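Local coordinates for ferredoxin component of carbazole 1,9a-dioxygenase (Nocardioides aromaticivorans, PDB 3GCE), which carries a Rieske-type [2Fe-2S] cluster and probably delivers electrons to the terminal oxygenase of the carbazole 1,9a-dioxygenase system, at residues A[51-56]-A[88-93]; A[43-48]-A[80-85]; A[38-43]-A[63-68]; A[12-17]-A[26-31]. All coordinates share one frame; numbering follows the deposited sequence.

Contact 1 (A[51-56]-A[88-93]). With FES (Fe2/s2 (inorganic) cluster), chain B.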
loop_
_atom_site.group_PDB
_atom_site.type_symbol
_atom_site.label_atom_id
_atom_site.label_comp_id
_atom_site.label_asym_id
_atom_site.label_seq_id
_atom_site.Cartn_x
_atom_site.Cartn_y
_atom_site.Cartn_z
ATOM N N CYS A 51 7.768 0.631 6.581
ATOM C CA CYS A 51 8.964 0.369 5.774
ATOM C C CYS A 51 9.785 -0.746 6.438
ATOM O O CYS A 51 9.869 -0.798 7.672
ATOM C CB CYS A 51 9.800 1.657 5.659
ATOM S SG CYS A 51 11.240 1.481 4.603
ATOM N N SER A 52 10.386 -1.637 5.644
ATOM C CA SER A 52 11.212 -2.695 6.223
ATOM C C SER A 52 12.618 -2.225 6.620
ATOM O O SER A 52 13.344 -2.943 7.333
ATOM C CB SER A 52 11.364 -3.853 5.239
ATOM O OG SER A 52 12.105 -3.419 4.131
ATOM N N HIS A 53 13.003 -1.029 6.200
ATOM C CA HIS A 53 14.361 -0.591 6.457
ATOM C C HIS A 53 14.515 -0.067 7.900
ATOM O O HIS A 53 15.458 -0.428 8.607
ATOM C CB HIS A 53 14.829 0.446 5.413
ATOM C CG HIS A 53 16.123 1.097 5.778
ATOM N ND1 HIS A 53 16.217 2.431 6.107
ATOM C CD2 HIS A 53 17.361 0.579 5.946
ATOM C CE1 HIS A 53 17.469 2.714 6.428
ATOM N NE2 HIS A 53 18.180 1.603 6.349
ATOM N N ALA A 54 13.599 0.799 8.315
ATOM C CA ALA A 54 13.568 1.313 9.680
ATOM C C ALA A 54 12.142 1.754 9.924
ATOM O O ALA A 54 11.281 1.576 9.064
ATOM C CB ALA A 54 14.548 2.469 9.857
ATOM N N GLU A 55 11.862 2.311 11.089
ATOM C CA GLU A 55 10.512 2.754 11.323
ATOM C C GLU A 55 10.196 3.964 10.454
ATOM O O GLU A 55 10.734 5.054 10.668
ATOM C CB GLU A 55 10.270 3.076 12.792
ATOM C CG GLU A 55 8.796 3.296 13.078
ATOM C CD GLU A 55 8.568 4.101 14.335
ATOM O OE1 GLU A 55 9.538 4.264 15.119
ATOM O OE2 GLU A 55 7.420 4.564 14.539
ATOM N N ALA A 56 9.335 3.768 9.462
ATOM C CA ALA A 56 8.758 4.897 8.716
ATOM C C ALA A 56 7.457 4.444 8.073
ATOM O O ALA A 56 7.258 3.247 7.886
ATOM C CB ALA A 56 9.726 5.420 7.663
ATOM N N ALA A 88 14.375 -0.051 -4.438
ATOM C CA ALA A 88 15.460 0.961 -4.347
ATOM C C ALA A 88 16.078 1.004 -2.967
ATOM O O ALA A 88 15.377 0.923 -1.973
ATOM C CB ALA A 88 14.937 2.370 -4.740
ATOM N N LEU A 89 17.403 1.112 -2.902
ATOM C CA LEU A 89 18.106 1.215 -1.619
ATOM C C LEU A 89 17.641 2.467 -0.891
ATOM O O LEU A 89 17.265 3.437 -1.530
ATOM C CB LEU A 89 19.636 1.270 -1.848
ATOM C CG LEU A 89 20.361 -0.030 -2.248
ATOM C CD1 LEU A 89 21.803 0.265 -2.700
ATOM C CD2 LEU A 89 20.406 -0.955 -1.074
ATOM N N PRO A 90 17.681 2.452 0.453
ATOM C CA PRO A 90 18.216 1.366 1.259
ATOM C C PRO A 90 17.261 0.198 1.589
ATOM O O PRO A 90 17.620 -0.665 2.394
ATOM C CB PRO A 90 18.690 2.091 2.532
ATOM C CG PRO A 90 17.759 3.242 2.677
ATOM C CD PRO A 90 17.237 3.584 1.282
ATOM N N CYS A 91 16.090 0.138 0.957
ATOM C CA CYS A 91 15.228 -1.018 1.189
ATOM C C CYS A 91 15.830 -2.228 0.492
ATOM O O CYS A 91 16.155 -2.164 -0.686
ATOM C CB CYS A 91 13.796 -0.756 0.729
ATOM S SG CYS A 91 13.157 0.679 1.590
ATOM N N VAL A 92 15.969 -3.306 1.253
ATOM C CA VAL A 92 16.543 -4.564 0.765
ATOM C C VAL A 92 15.692 -5.783 1.063
ATOM O O VAL A 92 15.943 -6.855 0.498
ATOM C CB VAL A 92 17.982 -4.839 1.322
ATOM C CG1 VAL A 92 18.948 -3.801 0.795
ATOM C CG2 VAL A 92 17.973 -4.866 2.827
ATOM N N LEU A 93 14.704 -5.641 1.944
ATOM C CA LEU A 93 13.820 -6.743 2.268
ATOM C C LEU A 93 12.390 -6.356 1.948
ATOM O O LEU A 93 12.007 -5.205 2.159
ATOM C CB LEU A 93 13.946 -7.164 3.755
ATOM C CG LEU A 93 15.239 -7.877 4.148
ATOM C CD1 LEU A 93 15.344 -8.010 5.674
ATOM C CD2 LEU A 93 15.313 -9.247 3.495
HETATM FE FE1 FES B . 12.196 3.576 4.809
HETATM FE FE2 FES B . 14.766 3.925 5.708
HETATM S S1 FES B . 14.087 3.751 3.558
HETATM S S2 FES B . 12.882 3.798 6.858
HETATM O O HOH W 1 14.913 -3.227 4.012
#
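Pro90 lays its CG over the centre of the His53 ring, 3.8 Å from the ring centroid and 12° off the normal, a CH-pi contact between side chains that cross at about a right angle. Pro90, which follows a cis peptide bond, also has its CG 3.8 Å from sulphide S1 of the cluster, so this proline touches both the ligand ring and the group that the ring holds. With CG anti to its backbone N (chi1 170°), His53 sets the root of its ring between Pro90 and the cluster; its ND1 binds iron FE2 at 2.1 Å, the same iron that His75 ligates. Next along, Cys91 brings its SG to 3.7 Å from the SG of Cys51, too far for a disulphide. The Cys51 sulphur is an iron ligand, 2.3 Å from FE1 and partnered there by Cys72, whereas the Cys91 sulphur sits beside S1 without binding metal. Val92 reaches across through water: its backbone N donates to a water that in turn donates to Ser52 OG. Leu93 then closes the contact directly, its O accepting from Ser52 OG at 2.7 Å, so the serine hydroxyl has both a donor and an acceptor. Within residues 51-56, the backbone N of His53 donates to Cys51 SG at 3.5 Å and 165°. Such an N-H pointing at a ligand thiolate would be expected to draw off some of its negative charge and help the cluster accept an electron.

Contact 2 (A[43-48]-A[80-85])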
loop_
_atom_site.group_PDB
_atom_site.type_symbol
_atom_site.label_atom_id
_atom_site.label_comp_id
_atom_site.label_asym_id
_atom_site.label_seq_id
_atom_site.Cartn_x
_atom_site.Cartn_y
_atom_site.Cartn_z
ATOM N N SER A 43 -7.192 0.132 -10.632
ATOM C CA SER A 43 -6.585 -0.917 -9.809
ATOM C C SER A 43 -6.323 -0.384 -8.412
ATOM O O SER A 43 -6.111 0.814 -8.230
ATOM C CB SER A 43 -5.300 -1.410 -10.434
ATOM O OG SER A 43 -5.555 -1.929 -11.718
ATOM N N VAL A 44 -6.376 -1.274 -7.428
ATOM C CA VAL A 44 -6.061 -0.906 -6.045
ATOM C C VAL A 44 -4.978 -1.874 -5.580
ATOM O O VAL A 44 -5.076 -3.101 -5.835
ATOM C CB VAL A 44 -7.298 -1.044 -5.126
ATOM C CG1 VAL A 44 -6.974 -0.616 -3.689
ATOM C CG2 VAL A 44 -8.457 -0.222 -5.682
ATOM N N TYR A 45 -3.968 -1.323 -4.907
ATOM C CA TYR A 45 -2.851 -2.111 -4.376
ATOM C C TYR A 45 -2.746 -1.887 -2.888
ATOM O O TYR A 45 -3.096 -0.813 -2.397
ATOM C CB TYR A 45 -1.539 -1.665 -5.036
ATOM C CG TYR A 45 -1.623 -1.762 -6.523
ATOM C CD1 TYR A 45 -1.541 -2.990 -7.147
ATOM C CD2 TYR A 45 -1.832 -0.631 -7.308
ATOM C CE1 TYR A 45 -1.647 -3.109 -8.512
ATOM C CE2 TYR A 45 -1.926 -0.745 -8.711
ATOM C CZ TYR A 45 -1.818 -1.991 -9.286
ATOM O OH TYR A 45 -1.904 -2.148 -10.646
ATOM N N ALA A 46 -2.253 -2.889 -2.168
ATOM C CA ALA A 46 -2.163 -2.787 -0.705
ATOM C C ALA A 46 -0.906 -3.492 -0.231
ATOM O O ALA A 46 -0.659 -4.640 -0.614
ATOM C CB ALA A 46 -3.396 -3.421 -0.061
ATOM N N ILE A 47 -0.107 -2.806 0.591
ATOM C CA ILE A 47 1.085 -3.423 1.197
ATOM C C ILE A 47 1.179 -2.927 2.621
ATOM O O ILE A 47 0.493 -1.976 2.985
ATOM C CB ILE A 47 2.425 -3.145 0.403
ATOM C CG1 ILE A 47 2.716 -1.629 0.280
ATOM C CG2 ILE A 47 2.348 -3.799 -0.976
ATOM C CD1 ILE A 47 4.199 -1.297 -0.128
ATOM N N SER A 48 2.008 -3.577 3.430
ATOM C CA SER A 48 2.266 -3.068 4.779
ATOM C C SER A 48 2.702 -1.609 4.714
ATOM O O SER A 48 3.498 -1.222 3.849
ATOM C CB SER A 48 3.356 -3.864 5.470
ATOM O OG SER A 48 3.695 -3.188 6.680
ATOM N N ASP A 80 7.751 -1.995 -4.689
ATOM C CA ASP A 80 6.732 -2.256 -5.689
ATOM C C ASP A 80 5.396 -2.467 -4.923
ATOM O O ASP A 80 5.288 -3.378 -4.108
ATOM C CB ASP A 80 7.131 -3.504 -6.494
ATOM C CG ASP A 80 5.999 -4.011 -7.392
ATOM O OD1 ASP A 80 5.148 -3.178 -7.838
ATOM O OD2 ASP A 80 5.963 -5.250 -7.637
ATOM N N VAL A 81 4.394 -1.631 -5.195
ATOM C CA VAL A 81 3.083 -1.763 -4.528
ATOM C C VAL A 81 2.286 -2.996 -4.918
ATOM O O VAL A 81 1.341 -3.361 -4.210
ATOM C CB VAL A 81 2.214 -0.488 -4.668
ATOM C CG1 VAL A 81 2.932 0.709 -4.020
ATOM C CG2 VAL A 81 1.863 -0.189 -6.138
ATOM N N ARG A 82 2.662 -3.628 -6.040
ATOM C CA ARG A 82 2.014 -4.854 -6.509
ATOM C C ARG A 82 2.410 -6.082 -5.689
ATOM O O ARG A 82 1.610 -7.037 -5.534
ATOM C CB ARG A 82 2.392 -5.114 -7.967
ATOM C CG ARG A 82 1.804 -4.100 -8.943
ATOM C CD ARG A 82 2.440 -4.242 -10.312
ATOM N NE ARG A 82 3.824 -3.768 -10.301
ATOM C CZ ARG A 82 4.579 -3.659 -11.386
ATOM N NH1 ARG A 82 4.077 -3.968 -12.569
ATOM N NH2 ARG A 82 5.833 -3.247 -11.287
ATOM N N THR A 83 3.624 -6.064 -5.133
ATOM C CA THR A 83 4.212 -7.283 -4.559
ATOM C C THR A 83 4.851 -7.111 -3.199
ATOM O O THR A 83 5.133 -8.128 -2.501
ATOM C CB THR A 83 5.276 -7.901 -5.513
ATOM O OG1 THR A 83 6.343 -6.954 -5.680
ATOM C CG2 THR A 83 4.650 -8.267 -6.900
ATOM N N GLY A 84 5.133 -5.858 -2.835
ATOM C CA GLY A 84 5.901 -5.559 -1.615
ATOM C C GLY A 84 7.413 -5.685 -1.811
ATOM O O GLY A 84 8.171 -5.581 -0.853
ATOM N N ALA A 85 7.859 -5.946 -3.043
ATOM C CA ALA A 85 9.275 -6.157 -3.292
ATOM C C ALA A 85 10.031 -4.853 -3.133
ATOM O O ALA A 85 9.528 -3.805 -3.533
ATOM C CB ALA A 85 9.526 -6.733 -4.705
HETATM O O HOH W 2 -0.678 -5.198 -3.713
#
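Tyr45 and Val81 meet at about a right angle, CG of the tyrosine 3.8 Å from CG2 of the valine. Further out on the ring, Tyr45 CE1 comes to 3.6 Å from Arg82 CG, and these two side chains run side by side in the same direction. Ile47 adds its CG2 branch, which lies 3.4 Å from Val81 O and also packs against the backbone N of Gly84. No direct hydrogen bond joins the segments; instead a water accepts from Ala46 N and lies 2.8 Å from Val81 O. An alanine in place of Tyr45 would strip away the ring, and would probably open a gap beside Val81 CG2 and leave Arg82 CG without its aromatic neighbour.

One shell further out, Asp80 organises the turn that presents these groups. Its OD1 takes two bonds from opposite faces of the carboxylate plane: Arg82 NE, in a salt bridge of 2.9 Å made almost straight (173°), and Arg82 N, which closes an Asx turn. A bend at chi3 (-71°) puts the arginine NE in place for this. Thr83 OG1 donates to Asp80 OD2 at 2.6 Å and accepts from Ala85 N, an ST turn, while Gly84, at positive phi, returns its N to Asp80 O.

Residues 80-85 thus form the tight connection between strands 78-80 and 86-88 and lie against strand 43-48, an outer strand of the sheet containing 33-40. Ile70 of strand 69-71 backs both Ile47 and Val81, and Ala46 faces the other way onto Val100.

Contact 3 (A[38-43]-A[63-68])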
loop_
_atom_site.group_PDB
_atom_site.type_symbol
_atom_site.label_atom_id
_atom_site.label_comp_id
_atom_site.label_asym_id
_atom_site.label_seq_id
_atom_site.Cartn_x
_atom_site.Cartn_y
_atom_site.Cartn_z
ATOM N N VAL A 38 -3.358 2.168 -2.217
ATOM C CA VAL A 38 -3.246 3.164 -3.255
ATOM C C VAL A 38 -3.944 2.713 -4.542
ATOM O O VAL A 38 -3.847 1.553 -4.945
ATOM C CB VAL A 38 -1.743 3.545 -3.497
ATOM C CG1 VAL A 38 -0.960 2.396 -4.137
ATOM C CG2 VAL A 38 -1.622 4.842 -4.322
ATOM N N ARG A 39 -4.680 3.639 -5.152
ATOM C CA ARG A 39 -5.344 3.424 -6.438
ATOM C C ARG A 39 -4.418 3.880 -7.564
ATOM O O ARG A 39 -3.763 4.926 -7.464
ATOM C CB ARG A 39 -6.602 4.280 -6.544
ATOM C CG ARG A 39 -7.872 3.752 -5.922
ATOM C CD ARG A 39 -9.060 4.702 -6.279
ATOM N NE ARG A 39 -9.424 4.685 -7.704
ATOM C CZ ARG A 39 -10.327 5.486 -8.283
ATOM N NH1 ARG A 39 -10.972 6.420 -7.591
ATOM N NH2 ARG A 39 -10.587 5.354 -9.573
ATOM N N ASP A 40 -4.363 3.087 -8.620
ATOM C CA ASP A 40 -3.798 3.508 -9.888
ATOM C C ASP A 40 -4.816 3.110 -10.964
ATOM O O ASP A 40 -5.191 1.936 -11.063
ATOM C CB ASP A 40 -2.457 2.807 -10.132
ATOM C CG ASP A 40 -1.784 3.261 -11.436
ATOM O OD1 ASP A 40 -1.441 4.459 -11.552
ATOM O OD2 ASP A 40 -1.613 2.412 -12.339
ATOM N N GLY A 41 -5.288 4.075 -11.758
ATOM C CA GLY A 41 -6.362 3.780 -12.713
ATOM C C GLY A 41 -7.531 3.244 -11.915
ATOM O O GLY A 41 -7.940 3.866 -10.940
ATOM N N ASP A 42 -8.041 2.077 -12.294
ATOM C CA ASP A 42 -9.071 1.421 -11.499
ATOM C C ASP A 42 -8.512 0.293 -10.628
ATOM O O ASP A 42 -9.277 -0.424 -9.957
ATOM C CB ASP A 42 -10.177 0.878 -12.402
ATOM C CG ASP A 42 -11.020 1.986 -13.004
ATOM O OD1 ASP A 42 -11.532 2.831 -12.229
ATOM O OD2 ASP A 42 -11.146 2.007 -14.247
ATOM N N SER A 43 -7.192 0.132 -10.632
ATOM C CA SER A 43 -6.585 -0.917 -9.809
ATOM C C SER A 43 -6.323 -0.384 -8.412
ATOM O O SER A 43 -6.111 0.814 -8.230
ATOM C CB SER A 43 -5.300 -1.410 -10.434
ATOM O OG SER A 43 -5.555 -1.929 -11.718
ATOM N N PHE A 63 4.141 8.444 -4.083
ATOM C CA PHE A 63 3.769 7.371 -4.993
ATOM C C PHE A 63 4.136 7.732 -6.432
ATOM O O PHE A 63 3.817 8.818 -6.899
ATOM C CB PHE A 63 2.276 7.012 -4.856
ATOM C CG PHE A 63 1.827 5.912 -5.780
ATOM C CD1 PHE A 63 2.280 4.603 -5.607
ATOM C CD2 PHE A 63 0.939 6.184 -6.820
ATOM C CE1 PHE A 63 1.855 3.585 -6.460
ATOM C CE2 PHE A 63 0.502 5.165 -7.686
ATOM C CZ PHE A 63 0.955 3.870 -7.495
ATOM N N HIS A 64 4.802 6.796 -7.111
ATOM C CA HIS A 64 5.236 6.952 -8.478
ATOM C C HIS A 64 4.370 6.062 -9.352
ATOM O O HIS A 64 4.636 4.868 -9.483
ATOM C CB HIS A 64 6.732 6.595 -8.630
ATOM C CG HIS A 64 7.634 7.463 -7.812
ATOM N ND1 HIS A 64 8.223 8.600 -8.313
ATOM C CD2 HIS A 64 8.016 7.382 -6.515
ATOM C CE1 HIS A 64 8.927 9.184 -7.361
ATOM N NE2 HIS A 64 8.819 8.466 -6.260
ATOM N N ALA A 65 3.321 6.654 -9.932
ATOM C CA ALA A 65 2.345 5.882 -10.713
ATOM C C ALA A 65 2.992 5.202 -11.919
ATOM O O ALA A 65 2.620 4.089 -12.268
ATOM C CB ALA A 65 1.147 6.745 -11.134
ATOM N N GLU A 66 3.981 5.847 -12.525
ATOM C CA GLU A 66 4.581 5.338 -13.773
ATOM C C GLU A 66 5.293 4.020 -13.551
ATOM O O GLU A 66 5.335 3.178 -14.449
ATOM C CB GLU A 66 5.602 6.329 -14.337
ATOM C CG GLU A 66 5.690 7.667 -13.595
ATOM C CD GLU A 66 6.479 7.630 -12.259
ATOM O OE1 GLU A 66 7.226 6.641 -12.063
ATOM O OE2 GLU A 66 6.336 8.550 -11.408
ATOM N N SER A 67 5.899 3.865 -12.370
ATOM C CA SER A 67 6.657 2.674 -12.038
ATOM C C SER A 67 5.990 1.812 -10.952
ATOM O O SER A 67 6.536 0.765 -10.588
ATOM C CB SER A 67 8.091 3.064 -11.632
ATOM O OG SER A 67 8.102 3.796 -10.411
ATOM N N LEU A 68 4.817 2.245 -10.458
ATOM C CA LEU A 68 4.050 1.553 -9.381
ATOM C C LEU A 68 4.905 1.298 -8.124
ATOM O O LEU A 68 4.899 0.192 -7.549
ATOM C CB LEU A 68 3.348 0.256 -9.888
ATOM C CG LEU A 68 2.207 0.458 -10.920
ATOM C CD1 LEU A 68 1.747 -0.856 -11.502
ATOM C CD2 LEU A 68 0.984 1.241 -10.356
HETATM O O HOH W 3 0.768 3.061 -14.003
#
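Val38 sits squarely on the Phe63 ring: its CG2 lies over the centre, 3.8 Å from the centroid and 10° off the normal, a CH-pi contact. The second branch shares the same face, with Val38 CG1 3.8 Å from Phe63 CE1. The opposite face of Phe63 is met nearer the rim by the backbone N of Ala65, so the ring is clamped between the valine and its own chain. This is the close-packed half, and Pro25 and Val81 also touch the phenylalanine.

Toward the surface the contact changes character. The carboxylate of Asp40 meets mainly carbon: its OD1 lies 3.5 Å from Ala65 CB and also near the plane of the Phe63 ring, at its edge, where the partly positive ring hydrogens may suit it. Asp40 OD2 lies 3.5 Å from Leu68 CD2, the two side chains crossing at about a right angle. The polar link here is a water that donates to Asp40 OD2 at 3.0 Å and to Ala65 O at 2.7 Å.

Asp40 also opens a type II' turn ending at Ser43, with N-to-O bonds in both directions between these two residues and Gly41 at the first inner position with positive phi. This is the signature of a two-residue beta hairpin, here joining strands 33-40 and 43-48 and set against the turn that follows strand 62-64 in the neighbouring sheet.

Contact 4 (A[12-17]-A[26-31])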
loop_
_atom_site.group_PDB
_atom_site.type_symbol
_atom_site.label_atom_id
_atom_site.label_comp_id
_atom_site.label_asym_id
_atom_site.label_seq_id
_atom_site.Cartn_x
_atom_site.Cartn_y
_atom_site.Cartn_z
ATOM N N VAL A 12 -11.557 -6.904 5.431
ATOM C CA VAL A 12 -11.751 -5.596 6.039
ATOM C C VAL A 12 -12.123 -4.581 4.941
ATOM O O VAL A 12 -11.378 -4.428 3.968
ATOM C CB VAL A 12 -10.459 -5.169 6.778
ATOM C CG1 VAL A 12 -10.564 -3.765 7.338
ATOM C CG2 VAL A 12 -10.094 -6.233 7.869
ATOM N N ARG A 13 -13.260 -3.904 5.084
ATOM C CA ARG A 13 -13.660 -2.885 4.111
ATOM C C ARG A 13 -12.975 -1.615 4.575
ATOM O O ARG A 13 -13.205 -1.174 5.709
ATOM C CB ARG A 13 -15.184 -2.610 4.051
ATOM C CG ARG A 13 -15.479 -1.582 2.899
ATOM C CD ARG A 13 -16.508 -0.460 3.067
ATOM N NE ARG A 13 -15.995 0.667 3.806
ATOM C CZ ARG A 13 -16.259 1.965 3.599
ATOM N NH1 ARG A 13 -17.015 2.425 2.610
ATOM N NH2 ARG A 13 -15.695 2.812 4.404
ATOM N N VAL A 14 -12.146 -1.031 3.718
ATOM C CA VAL A 14 -11.375 0.153 4.118
ATOM C C VAL A 14 -11.971 1.449 3.608
ATOM O O VAL A 14 -11.841 2.486 4.256
ATOM C CB VAL A 14 -9.889 0.043 3.695
ATOM C CG1 VAL A 14 -9.224 -1.117 4.464
ATOM C CG2 VAL A 14 -9.752 -0.147 2.185
ATOM N N ALA A 15 -12.606 1.389 2.444
ATOM C CA ALA A 15 -13.121 2.575 1.790
ATOM C C ALA A 15 -13.870 2.185 0.529
ATOM O O ALA A 15 -13.807 1.031 0.094
ATOM C CB ALA A 15 -11.957 3.530 1.438
ATOM N N THR A 16 -14.575 3.156 -0.047
ATOM C CA THR A 16 -15.154 3.054 -1.375
ATOM C C THR A 16 -14.110 3.555 -2.384
ATOM O O THR A 16 -13.338 4.480 -2.081
ATOM C CB THR A 16 -16.432 3.937 -1.457
ATOM O OG1 THR A 16 -17.245 3.697 -0.309
ATOM C CG2 THR A 16 -17.231 3.615 -2.642
ATOM N N LEU A 17 -14.071 2.946 -3.569
ATOM C CA LEU A 17 -13.049 3.239 -4.563
ATOM C C LEU A 17 -12.883 4.735 -4.832
ATOM O O LEU A 17 -11.754 5.235 -4.886
ATOM C CB LEU A 17 -13.322 2.494 -5.874
ATOM C CG LEU A 17 -12.261 2.553 -6.970
ATOM C CD1 LEU A 17 -11.052 1.738 -6.592
ATOM C CD2 LEU A 17 -12.826 2.076 -8.300
ATOM N N THR A 26 -2.967 5.997 1.127
ATOM C CA THR A 26 -3.503 6.190 2.475
ATOM C C THR A 26 -3.206 4.949 3.276
ATOM O O THR A 26 -2.825 3.929 2.714
ATOM C CB THR A 26 -5.029 6.372 2.464
ATOM O OG1 THR A 26 -5.407 7.023 1.260
ATOM C CG2 THR A 26 -5.467 7.219 3.627
ATOM N N ALA A 27 -3.396 5.017 4.582
ATOM C CA ALA A 27 -3.179 3.867 5.436
ATOM C C ALA A 27 -4.470 3.574 6.198
ATOM O O ALA A 27 -5.219 4.497 6.547
ATOM C CB ALA A 27 -2.029 4.106 6.394
ATOM N N PHE A 28 -4.681 2.289 6.456
ATOM C CA PHE A 28 -5.843 1.772 7.161
ATOM C C PHE A 28 -5.401 0.679 8.110
ATOM O O PHE A 28 -4.418 -0.040 7.848
ATOM C CB PHE A 28 -6.824 1.180 6.173
ATOM C CG PHE A 28 -7.423 2.184 5.236
ATOM C CD1 PHE A 28 -8.394 3.072 5.679
ATOM C CD2 PHE A 28 -7.008 2.247 3.898
ATOM C CE1 PHE A 28 -8.957 4.006 4.809
ATOM C CE2 PHE A 28 -7.556 3.186 3.025
ATOM C CZ PHE A 28 -8.534 4.066 3.479
ATOM N N ASP A 29 -6.126 0.548 9.217
ATOM C CA ASP A 29 -5.980 -0.607 10.092
ATOM C C ASP A 29 -6.702 -1.808 9.507
ATOM O O ASP A 29 -7.911 -1.759 9.261
ATOM C CB ASP A 29 -6.510 -0.343 11.500
ATOM C CG ASP A 29 -6.601 -1.620 12.312
ATOM O OD1 ASP A 29 -5.543 -2.209 12.575
ATOM O OD2 ASP A 29 -7.719 -2.070 12.656
ATOM N N VAL A 30 -5.957 -2.889 9.294
ATOM C CA VAL A 30 -6.515 -4.102 8.787
ATOM C C VAL A 30 -6.221 -5.160 9.846
ATOM O O VAL A 30 -5.162 -5.783 9.832
ATOM C CB VAL A 30 -5.915 -4.472 7.395
ATOM C CG1 VAL A 30 -6.454 -5.812 6.899
ATOM C CG2 VAL A 30 -6.230 -3.377 6.347
ATOM N N ASP A 31 -7.157 -5.333 10.784
ATOM C CA ASP A 31 -7.026 -6.381 11.803
ATOM C C ASP A 31 -5.764 -6.226 12.642
ATOM O O ASP A 31 -5.060 -7.204 12.877
ATOM C CB ASP A 31 -6.972 -7.753 11.125
ATOM C CG ASP A 31 -8.191 -8.586 11.404
ATOM O OD1 ASP A 31 -9.322 -8.162 11.016
ATOM O OD2 ASP A 31 -8.002 -9.681 12.006
#
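Val14 rests on the face of the Phe28 ring, its CB 3.7 Å from the centroid and 16° off the normal, displaced toward the rim, in a CH-pi contact. Its CG1 reaches back to the root of the ring, 3.7 Å from Phe28 CB, while Val14 O lies 3.3 Å from Phe28 CE1. With CG beside the backbone N and anti to the carbonyl carbon (chi1 -65°), Phe28 places that atom 3.6 Å from Val14 CB. At the far end of the ring, Phe28 CZ is 4.0 Å from Ala15 CB. An alanine in place of Phe28 would remove the ring and would probably open a gap over Val14 CB and Ala15 CB. Val12, the third main contributor, works at the other end: its CG2 packs 3.8 Å from Val30 CG1 and touches Asp31 OD1, and its CG1 meets the carbonyl oxygen of Asp29.

Val14 and Ala15 both turn their CB atoms toward the opposing strand, and both bond through their backbones to Ile107; with the backbone of Val14 turned helix-like, this is the pattern of a classic beta bulge. Strands 12-16 and 26-30 run antiparallel at 164° with axes 8.0 Å apart, but no hydrogen bond joins them. They edge two different sheets, one continuing through 106-109 and the other through 33-40, and Val109 and Val37 add to the apolar layer, an arrangement in keeping with the sandwich-like beta core of Rieske domains.

In the fold
Contact 1 supplies half of the cluster's protein ligands, at one end of the molecule, and the other contacts step away from it: its centre is about 15 Å from that of contact 2, 20 Å from contact 3 and 23 Å from contact 4. Contact 2 is the bridge, with the Ile47 side chain about 11 Å from the cluster and its two segments leading on in sequence to those of contact 1. Contacts 2 and 3 share Ser43 and are tied by probable hydrogen bonds, Tyr45 N to Val38 O at 2.9 Å and Val81 N to Leu68 O at 3.0 Å. Contact 4, across the chain's centre from contact 1, meets contact 2 where Leu17 CD1 packs 3.4 Å from Val44 CG2.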